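Local coordinates for nucleoprotein (Sendai virus, PDB 6M7D) that coats the viral genomic RNA in a helical nucleocapsid, one subunit per six nucleotides, protecting it from nucleases and presenting it as template for transcription and replication, at residues T56-H60 and W133-M138; S142-Q146 and L209-T215; Y275-M281 and V339-N344. All coordinates share one frame; numbering follows the deposited sequence.

The three contacts follow one another along the chain, each closing before the next begins. Interactions 1 and 2 are neighbours, their centres 15 Å apart, and helix 47-62 connects them: it gives H60 to interaction 1, while L58 packs on L144, F145 and F211 of interaction 2. Interaction 3 lies on the opposite side of the chain's centre, its centre about 50 and 40 Å from those of interactions 1 and 2, where helices 267-277 and 330-343 meet. In paramyxovirus nucleoproteins two mostly helical lobes hold the RNA between them. The positions of the first two contacts are consistent with the N-terminal lobe, that of the third, beside the RNA, with the C-terminal one.

Interaction 1: T56-H60 and W133-M138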
loop_
_atom_site.group_PDB
_atom_site.type_symbol
_atom_site.label_atom_id
_atom_site.label_comp_id
_atom_site.label_asym_id
_atom_site.label_seq_id
_atom_site.Cartn_x
_atom_site.Cartn_y
_atom_site.Cartn_z
ATOM N N THR A 56 -13.642 7.274 18.808
ATOM C CA THR A 56 -12.849 8.293 19.488
ATOM C C THR A 56 -11.399 8.253 19.031
ATOM O O THR A 56 -10.784 9.299 18.809
ATOM C CB THR A 56 -12.935 8.106 21.000
ATOM O OG1 THR A 56 -14.242 7.635 21.348
ATOM C CG2 THR A 56 -12.683 9.416 21.706
ATOM N N PHE A 57 -10.837 7.053 18.888
ATOM C CA PHE A 57 -9.494 6.922 18.333
ATOM C C PHE A 57 -9.423 7.507 16.931
ATOM O O PHE A 57 -8.480 8.234 16.595
ATOM C CB PHE A 57 -9.077 5.455 18.308
ATOM C CG PHE A 57 -8.803 4.878 19.658
ATOM C CD1 PHE A 57 -8.727 3.509 19.830
ATOM C CD2 PHE A 57 -8.614 5.694 20.752
ATOM C CE1 PHE A 57 -8.474 2.973 21.064
ATOM C CE2 PHE A 57 -8.362 5.159 21.987
ATOM C CZ PHE A 57 -8.293 3.798 22.142
ATOM N N LEU A 58 -10.414 7.198 16.095
ATOM C CA LEU A 58 -10.407 7.704 14.729
ATOM C C LEU A 58 -10.527 9.220 14.697
ATOM O O LEU A 58 -9.907 9.880 13.858
ATOM C CB LEU A 58 -11.532 7.061 13.927
ATOM C CG LEU A 58 -11.454 7.299 12.422
ATOM C CD1 LEU A 58 -10.354 6.464 11.808
ATOM C CD2 LEU A 58 -12.777 6.994 11.777
ATOM N N ALA A 59 -11.326 9.792 15.596
ATOM C CA ALA A 59 -11.496 11.238 15.613
ATOM C C ALA A 59 -10.268 11.931 16.179
ATOM O O ALA A 59 -9.964 13.070 15.809
ATOM C CB ALA A 59 -12.737 11.607 16.418
ATOM N N HIS A 60 -9.558 11.267 17.088
ATOM C CA HIS A 60 -8.343 11.846 17.642
ATOM C C HIS A 60 -7.200 11.778 16.643
ATOM O O HIS A 60 -6.309 12.633 16.650
ATOM C CB HIS A 60 -7.969 11.128 18.934
ATOM C CG HIS A 60 -8.666 11.663 20.144
ATOM N ND1 HIS A 60 -10.012 11.949 20.162
ATOM C CD2 HIS A 60 -8.202 11.964 21.378
ATOM C CE1 HIS A 60 -10.349 12.403 21.354
ATOM N NE2 HIS A 60 -9.268 12.423 22.111
ATOM N N TRP A 133 -8.592 14.174 28.457
ATOM C CA TRP A 133 -8.087 14.550 27.142
ATOM C C TRP A 133 -8.609 13.610 26.064
ATOM O O TRP A 133 -8.947 14.047 24.958
ATOM C CB TRP A 133 -6.561 14.560 27.155
ATOM C CG TRP A 133 -5.949 14.342 25.813
ATOM C CD1 TRP A 133 -6.104 15.121 24.707
ATOM C CD2 TRP A 133 -5.074 13.278 25.435
ATOM N NE1 TRP A 133 -5.386 14.603 23.661
ATOM C CE2 TRP A 133 -4.743 13.470 24.083
ATOM C CE3 TRP A 133 -4.539 12.178 26.108
ATOM C CZ2 TRP A 133 -3.902 12.606 23.392
ATOM C CZ3 TRP A 133 -3.706 11.323 25.420
ATOM C CH2 TRP A 133 -3.395 11.541 24.077
ATOM N N LEU A 134 -8.700 12.318 26.375
ATOM C CA LEU A 134 -9.042 11.314 25.376
ATOM C C LEU A 134 -10.548 11.200 25.173
ATOM O O LEU A 134 -11.011 11.068 24.037
ATOM C CB LEU A 134 -8.452 9.970 25.789
ATOM C CG LEU A 134 -8.812 8.714 25.003
ATOM C CD1 LEU A 134 -8.550 8.899 23.528
ATOM C CD2 LEU A 134 -8.007 7.560 25.535
ATOM N N PHE A 135 -11.326 11.248 26.251
ATOM C CA PHE A 135 -12.770 11.083 26.177
ATOM C C PHE A 135 -13.523 12.383 26.405
ATOM O O PHE A 135 -14.724 12.352 26.689
ATOM C CB PHE A 135 -13.230 10.028 27.181
ATOM C CG PHE A 135 -12.683 8.667 26.907
ATOM C CD1 PHE A 135 -13.136 7.933 25.830
ATOM C CD2 PHE A 135 -11.705 8.124 27.716
ATOM C CE1 PHE A 135 -12.630 6.686 25.568
ATOM C CE2 PHE A 135 -11.199 6.875 27.457
ATOM C CZ PHE A 135 -11.663 6.156 26.380
ATOM N N GLY A 136 -12.852 13.520 26.295
ATOM C CA GLY A 136 -13.505 14.798 26.441
ATOM C C GLY A 136 -14.139 15.254 25.150
ATOM O O GLY A 136 -13.951 14.668 24.073
ATOM N N PRO A 137 -14.920 16.325 25.241
ATOM C CA PRO A 137 -15.556 16.873 24.039
ATOM C C PRO A 137 -14.537 17.467 23.083
ATOM O O PRO A 137 -13.937 18.507 23.372
ATOM C CB PRO A 137 -16.501 17.948 24.593
ATOM C CG PRO A 137 -16.642 17.636 26.053
ATOM C CD PRO A 137 -15.338 17.035 26.460
ATOM N N MET A 138 -14.332 16.813 21.947
ATOM C CA MET A 138 -13.380 17.256 20.939
ATOM C C MET A 138 -14.138 17.739 19.714
ATOM O O MET A 138 -14.987 17.018 19.181
ATOM C CB MET A 138 -12.418 16.131 20.554
ATOM C CG MET A 138 -11.775 16.311 19.186
ATOM S SD MET A 138 -10.803 14.892 18.656
ATOM C CE MET A 138 -9.278 15.169 19.545
#
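The imidazole of H60 is held between M138 and L134, which meet it from opposite faces. M138 brings its methyl over the ring centre, with CE 3.4 Å from the centroid of the H60 ring in a CH-pi contact. Its chain runs out extended from the backbone and bends only at the last torsion (chi3 -81°), and this turn swings CE back over the imidazole. The M138 SD atom meanwhile lies beside the backbone oxygen A59 O, at 3.5 Å. Across the ring, L134 offers CD1, which sits off-centre at 4.1 Å from the H60 centroid. The imidazole thus ties helix 47-62 to the last residues of helix 129-135 and the loop after it, just beyond strand 125-127 of the four-stranded mixed sheet. The polar grip is the bond from H60 NE2 to W133 O, 3.3 Å long and fairly straight at 162°, with the acceptor close to the imidazole plane. L134 uses the same CD1 methyl against the rim of the F57 ring, 4.0 Å from CE2 of F57. One turn earlier on helix 47-62, T56 lays CG2 against L134 O while its hydroxyl bonds to S52 O within its own helix. F74 of helix 68-80 meets the H60 ring edge-to-face and also touches L134.

Interaction 2: S142-Q146 and L209-T215; sequences SPLFQ and LVFTGET
F145 lies alongside L209 and F211, all three side chains pointing the same way, and illustrates how one aromatic residue packs a loop against the approach to a helix. Its CB passes 3.9 Å from V210 O. Beyond it, L209 CA lies over the ring near CG, and CD1 comes beside L209 O. At the far end CE2 and CZ both meet the L209 methyl CD2, CZ at 3.9 Å, so L209 packs on one face of the ring while L144 CG takes the opposite one. On the other side of the rim CE1 turns to CE1 of F211; the two rings meet rim to rim, their planes 34° apart. Backbone bonding continues the match: Q146 N donates to V210 O at 3.0 Å, nearly straight at 173°. Two threonine hydroxyls reach across to successive carbonyls, T212 OG1 to P143 O at 2.7 Å and T215 OG1 to L144 O at 2.6 Å. At the start of the 142-146 segment, S142 sets OG against CB of E214. The backbones pair in a single beta bridge, F145 with F211, and the 209-215 segment then enters helix 213-225, with T212 as N-cap, its OG1 also accepting a weak capping bond from T215 N.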
loop_
_atom_site.group_PDB
_atom_site.type_symbol
_atom_site.label_atom_id
_atom_site.label_comp_id
_atom_site.label_asym_id
_atom_site.label_seq_id
_atom_site.Cartn_x
_atom_site.Cartn_y
_atom_site.Cartn_z
ATOM N N SER A 142 -13.908 18.254 10.711
ATOM C CA SER A 142 -14.818 17.756 9.645
ATOM C C SER A 142 -15.525 16.492 10.154
ATOM O O SER A 142 -15.019 15.895 11.124
ATOM C CB SER A 142 -14.077 17.502 8.359
ATOM O OG SER A 142 -12.979 16.626 8.571
ATOM N N PRO A 143 -16.661 16.056 9.563
ATOM C CA PRO A 143 -17.358 14.853 10.034
ATOM C C PRO A 143 -16.481 13.603 9.864
ATOM O O PRO A 143 -15.864 13.457 8.825
ATOM C CB PRO A 143 -18.600 14.771 9.134
ATOM C CG PRO A 143 -18.233 15.583 7.911
ATOM C CD PRO A 143 -17.332 16.686 8.426
ATOM N N LEU A 144 -16.452 12.746 10.890
ATOM C CA LEU A 144 -15.632 11.504 10.888
ATOM C C LEU A 144 -16.120 10.525 9.812
ATOM O O LEU A 144 -15.265 9.959 9.106
ATOM C CB LEU A 144 -15.707 10.868 12.279
ATOM C CG LEU A 144 -14.763 9.689 12.509
ATOM C CD1 LEU A 144 -13.318 10.106 12.292
ATOM C CD2 LEU A 144 -14.947 9.112 13.903
ATOM N N PHE A 145 -17.439 10.372 9.666
ATOM C CA PHE A 145 -18.006 9.411 8.681
ATOM C C PHE A 145 -19.041 10.107 7.794
ATOM O O PHE A 145 -19.572 11.161 8.188
ATOM C CB PHE A 145 -18.653 8.214 9.382
ATOM C CG PHE A 145 -17.706 7.318 10.139
ATOM C CD1 PHE A 145 -16.767 6.549 9.471
ATOM C CD2 PHE A 145 -17.765 7.229 11.519
ATOM C CE1 PHE A 145 -15.902 5.722 10.167
ATOM C CE2 PHE A 145 -16.900 6.400 12.216
ATOM C CZ PHE A 145 -15.970 5.647 11.538
ATOM N N GLN A 146 -19.277 9.539 6.608
ATOM C CA GLN A 146 -20.263 10.089 5.640
ATOM C C GLN A 146 -21.686 9.812 6.139
ATOM O O GLN A 146 -21.950 8.672 6.570
ATOM C CB GLN A 146 -20.063 9.442 4.269
ATOM C CG GLN A 146 -18.696 9.714 3.660
ATOM C CD GLN A 146 -18.554 9.094 2.292
ATOM O OE1 GLN A 146 -19.512 8.581 1.720
ATOM N NE2 GLN A 146 -17.346 9.138 1.754
ATOM N N LEU A 209 -20.417 3.604 8.235
ATOM C CA LEU A 209 -19.029 3.675 8.659
ATOM C C LEU A 209 -18.077 3.951 7.507
ATOM O O LEU A 209 -16.890 3.637 7.609
ATOM C CB LEU A 209 -18.627 2.387 9.371
ATOM C CG LEU A 209 -19.328 2.103 10.694
ATOM C CD1 LEU A 209 -19.026 0.693 11.117
ATOM C CD2 LEU A 209 -18.894 3.081 11.766
ATOM N N VAL A 210 -18.571 4.528 6.416
ATOM C CA VAL A 210 -17.715 4.855 5.284
ATOM C C VAL A 210 -17.024 6.183 5.553
ATOM O O VAL A 210 -17.685 7.212 5.708
ATOM C CB VAL A 210 -18.525 4.907 3.984
ATOM C CG1 VAL A 210 -17.701 5.510 2.876
ATOM C CG2 VAL A 210 -18.982 3.526 3.605
ATOM N N PHE A 211 -15.694 6.166 5.595
ATOM C CA PHE A 211 -14.927 7.380 5.850
ATOM C C PHE A 211 -15.341 8.494 4.900
ATOM O O PHE A 211 -15.618 8.259 3.722
ATOM C CB PHE A 211 -13.431 7.117 5.674
ATOM C CG PHE A 211 -12.817 6.297 6.761
ATOM C CD1 PHE A 211 -13.551 5.894 7.854
ATOM C CD2 PHE A 211 -11.492 5.928 6.684
ATOM C CE1 PHE A 211 -12.976 5.135 8.839
ATOM C CE2 PHE A 211 -10.917 5.176 7.668
ATOM C CZ PHE A 211 -11.658 4.778 8.745
ATOM N N THR A 212 -15.379 9.717 5.413
ATOM C CA THR A 212 -15.479 10.865 4.532
ATOM C C THR A 212 -14.148 11.083 3.822
ATOM O O THR A 212 -13.126 10.493 4.170
ATOM C CB THR A 212 -15.867 12.117 5.310
ATOM O OG1 THR A 212 -15.098 12.186 6.513
ATOM C CG2 THR A 212 -17.318 12.093 5.663
ATOM N N GLY A 213 -14.165 11.940 2.805
ATOM C CA GLY A 213 -12.921 12.302 2.152
ATOM C C GLY A 213 -11.950 12.977 3.099
ATOM O O GLY A 213 -10.740 12.757 3.026
ATOM N N GLU A 214 -12.472 13.795 4.014
ATOM C CA GLU A 214 -11.615 14.496 4.963
ATOM C C GLU A 214 -10.937 13.523 5.918
ATOM O O GLU A 214 -9.754 13.682 6.239
ATOM C CB GLU A 214 -12.435 15.524 5.736
ATOM C CG GLU A 214 -13.156 16.527 4.857
ATOM C CD GLU A 214 -14.515 16.031 4.399
ATOM O OE1 GLU A 214 -15.511 16.269 5.117
ATOM O OE2 GLU A 214 -14.591 15.403 3.323
ATOM N N THR A 215 -11.671 12.515 6.387
ATOM C CA THR A 215 -11.062 11.469 7.198
ATOM C C THR A 215 -9.970 10.748 6.425
ATOM O O THR A 215 -8.904 10.445 6.973
ATOM C CB THR A 215 -12.130 10.477 7.651
ATOM O OG1 THR A 215 -13.108 11.165 8.433
ATOM C CG2 THR A 215 -11.517 9.362 8.476
#

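Interaction 3: Y275-M281 and V339-N344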
loop_
_atom_site.group_PDB
_atom_site.type_symbol
_atom_site.label_atom_id
_atom_site.label_comp_id
_atom_site.label_asym_id
_atom_site.label_seq_id
_atom_site.Cartn_x
_atom_site.Cartn_y
_atom_site.Cartn_z
ATOM N N TYR A 275 6.316 -5.110 -19.319
ATOM C CA TYR A 275 6.216 -4.631 -20.723
ATOM C C TYR A 275 7.570 -4.649 -21.441
ATOM O O TYR A 275 7.619 -5.102 -22.592
ATOM C CB TYR A 275 5.481 -3.290 -20.757
ATOM C CG TYR A 275 4.077 -3.385 -20.215
ATOM C CD1 TYR A 275 3.065 -3.961 -20.963
ATOM C CD2 TYR A 275 3.768 -2.936 -18.942
ATOM C CE1 TYR A 275 1.776 -4.069 -20.471
ATOM C CE2 TYR A 275 2.484 -3.036 -18.434
ATOM C CZ TYR A 275 1.485 -3.605 -19.201
ATOM O OH TYR A 275 0.218 -3.706 -18.708
ATOM N N GLY A 276 8.629 -4.169 -20.789
ATOM C CA GLY A 276 9.956 -4.137 -21.432
ATOM C C GLY A 276 10.540 -5.508 -21.723
ATOM O O GLY A 276 11.056 -5.688 -22.839
ATOM N N VAL A 277 10.444 -6.458 -20.786
ATOM C CA VAL A 277 11.103 -7.780 -21.026
ATOM C C VAL A 277 10.103 -8.936 -21.153
ATOM O O VAL A 277 10.408 -9.876 -21.907
ATOM C CB VAL A 277 12.174 -8.077 -19.958
ATOM C CG1 VAL A 277 12.760 -9.468 -20.125
ATOM C CG2 VAL A 277 13.276 -7.030 -19.960
ATOM N N GLU A 278 8.988 -8.904 -20.416
ATOM C CA GLU A 278 8.010 -10.027 -20.472
ATOM C C GLU A 278 7.383 -10.134 -21.868
ATOM O O GLU A 278 7.079 -11.267 -22.283
ATOM C CB GLU A 278 7.008 -10.010 -19.316
ATOM C CG GLU A 278 7.593 -10.476 -17.995
ATOM C CD GLU A 278 6.578 -10.582 -16.869
ATOM O OE1 GLU A 278 6.981 -10.464 -15.694
ATOM O OE2 GLU A 278 5.386 -10.785 -17.170
ATOM N N THR A 279 7.143 -8.997 -22.529
ATOM C CA THR A 279 6.548 -9.013 -23.892
ATOM C C THR A 279 7.500 -9.764 -24.828
ATOM O O THR A 279 7.007 -10.435 -25.751
ATOM C CB THR A 279 6.164 -7.609 -24.377
ATOM O OG1 THR A 279 7.351 -6.819 -24.438
ATOM C CG2 THR A 279 5.136 -6.942 -23.491
ATOM N N LYS A 280 8.809 -9.579 -24.638
ATOM C CA LYS A 280 9.819 -10.301 -25.412
ATOM C C LYS A 280 9.799 -9.914 -26.885
ATOM O O LYS A 280 9.705 -10.765 -27.767
ATOM C CB LYS A 280 9.663 -11.810 -25.248
ATOM C CG LYS A 280 10.286 -12.332 -23.987
ATOM C CD LYS A 280 10.500 -13.820 -24.040
ATOM C CE LYS A 280 11.365 -14.269 -22.882
ATOM N NZ LYS A 280 11.616 -15.730 -22.898
ATOM N N MET A 281 9.906 -8.622 -27.156
ATOM C CA MET A 281 9.884 -8.151 -28.524
ATOM C C MET A 281 11.299 -7.954 -29.053
ATOM O O MET A 281 12.279 -7.972 -28.308
ATOM C CB MET A 281 9.090 -6.861 -28.623
ATOM C CG MET A 281 7.596 -7.065 -28.608
ATOM S SD MET A 281 6.762 -5.666 -27.864
ATOM C CE MET A 281 5.139 -5.881 -28.544
ATOM N N VAL A 339 5.547 0.463 -24.584
ATOM C CA VAL A 339 4.819 -0.791 -24.737
ATOM C C VAL A 339 3.587 -0.801 -23.847
ATOM O O VAL A 339 2.525 -1.278 -24.243
ATOM C CB VAL A 339 5.732 -1.993 -24.438
ATOM C CG1 VAL A 339 4.975 -3.278 -24.649
ATOM C CG2 VAL A 339 6.958 -1.968 -25.307
ATOM N N ALA A 340 3.701 -0.237 -22.647
ATOM C CA ALA A 340 2.618 -0.286 -21.680
ATOM C C ALA A 340 1.498 0.668 -22.043
ATOM O O ALA A 340 0.326 0.367 -21.803
ATOM C CB ALA A 340 3.156 0.035 -20.292
ATOM N N VAL A 341 1.825 1.839 -22.586
ATOM C CA VAL A 341 0.755 2.756 -22.943
ATOM C C VAL A 341 0.045 2.286 -24.194
ATOM O O VAL A 341 -1.125 2.618 -24.395
ATOM C CB VAL A 341 1.259 4.201 -23.105
ATOM C CG1 VAL A 341 1.816 4.699 -21.804
ATOM C CG2 VAL A 341 2.280 4.300 -24.202
ATOM N N VAL A 342 0.710 1.507 -25.043
ATOM C CA VAL A 342 -0.025 0.926 -26.159
ATOM C C VAL A 342 -0.846 -0.276 -25.705
ATOM O O VAL A 342 -2.024 -0.399 -26.045
ATOM C CB VAL A 342 0.933 0.558 -27.302
ATOM C CG1 VAL A 342 0.251 -0.382 -28.271
ATOM C CG2 VAL A 342 1.384 1.796 -28.006
ATOM N N GLN A 343 -0.251 -1.167 -24.922
ATOM C CA GLN A 343 -0.877 -2.429 -24.558
ATOM C C GLN A 343 -1.808 -2.328 -23.362
ATOM O O GLN A 343 -2.629 -3.225 -23.162
ATOM C CB GLN A 343 0.195 -3.478 -24.268
ATOM C CG GLN A 343 1.030 -3.821 -25.467
ATOM C CD GLN A 343 1.892 -5.036 -25.255
ATOM O OE1 GLN A 343 1.987 -5.552 -24.152
ATOM N NE2 GLN A 343 2.523 -5.504 -26.318
ATOM N N ASN A 344 -1.601 -1.315 -22.517
ATOM C CA ASN A 344 -2.452 -1.162 -21.309
ATOM C C ASN A 344 -3.077 0.235 -21.284
ATOM O O ASN A 344 -2.325 1.222 -21.302
ATOM C CB ASN A 344 -1.666 -1.463 -20.031
ATOM C CG ASN A 344 -2.556 -1.620 -18.819
ATOM O OD1 ASN A 344 -3.743 -1.313 -18.872
ATOM N ND2 ASN A 344 -1.993 -2.100 -17.724
#
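The Y275 ring carries A340 on one face, CB standing 3.6 Å from its centroid in a CH-pi contact displaced toward the rim. At the ring edge, close to its plane, lies the amide oxygen of Q343, with OE1 3.7 Å from Y275 CD1. The Q343 amide is turned steeply against the ring, the two planes 74° apart, and the side chains slide past each other in opposite directions. At the far end N344 crosses the tyrosine at about a right angle, and its ND2 donates to Y275 OH over 2.9 Å. This bond is noticeably bent (137°), and the hydroxyl lies somewhat out of the amide plane. A first torsion of -167° extends the N344 side chain away from its backbone N, bringing ND2 to the hydroxyl, while OD1 accepts from A346 N and fixes the amide's other end.

The example shows an aromatic residue near the end of one helix packed across the last turn of another: helix 267-277, which widens here into a pi-type turn, meets helix 330-343, where N344 is the first residue to leave helical geometry. This junction borders the RNA. N344 packs on a uracil base, and the RNA-binding residue Y350 is close by, its side chain about 7 Å from that of A340.

On the CB side of the ring, toward the backbone of helix 267-277, the contact becomes aliphatic. CB of Y275 meets CB of V339 at 3.9 Å, and CG2 of T279 packs on V339 CG1 at 3.8 Å, while the T279 hydroxyl hydrogen-bonds to Y275 O. M281 and Q343 come from opposite directions, M281 CE lying 3.5 Å from Q343 NE2.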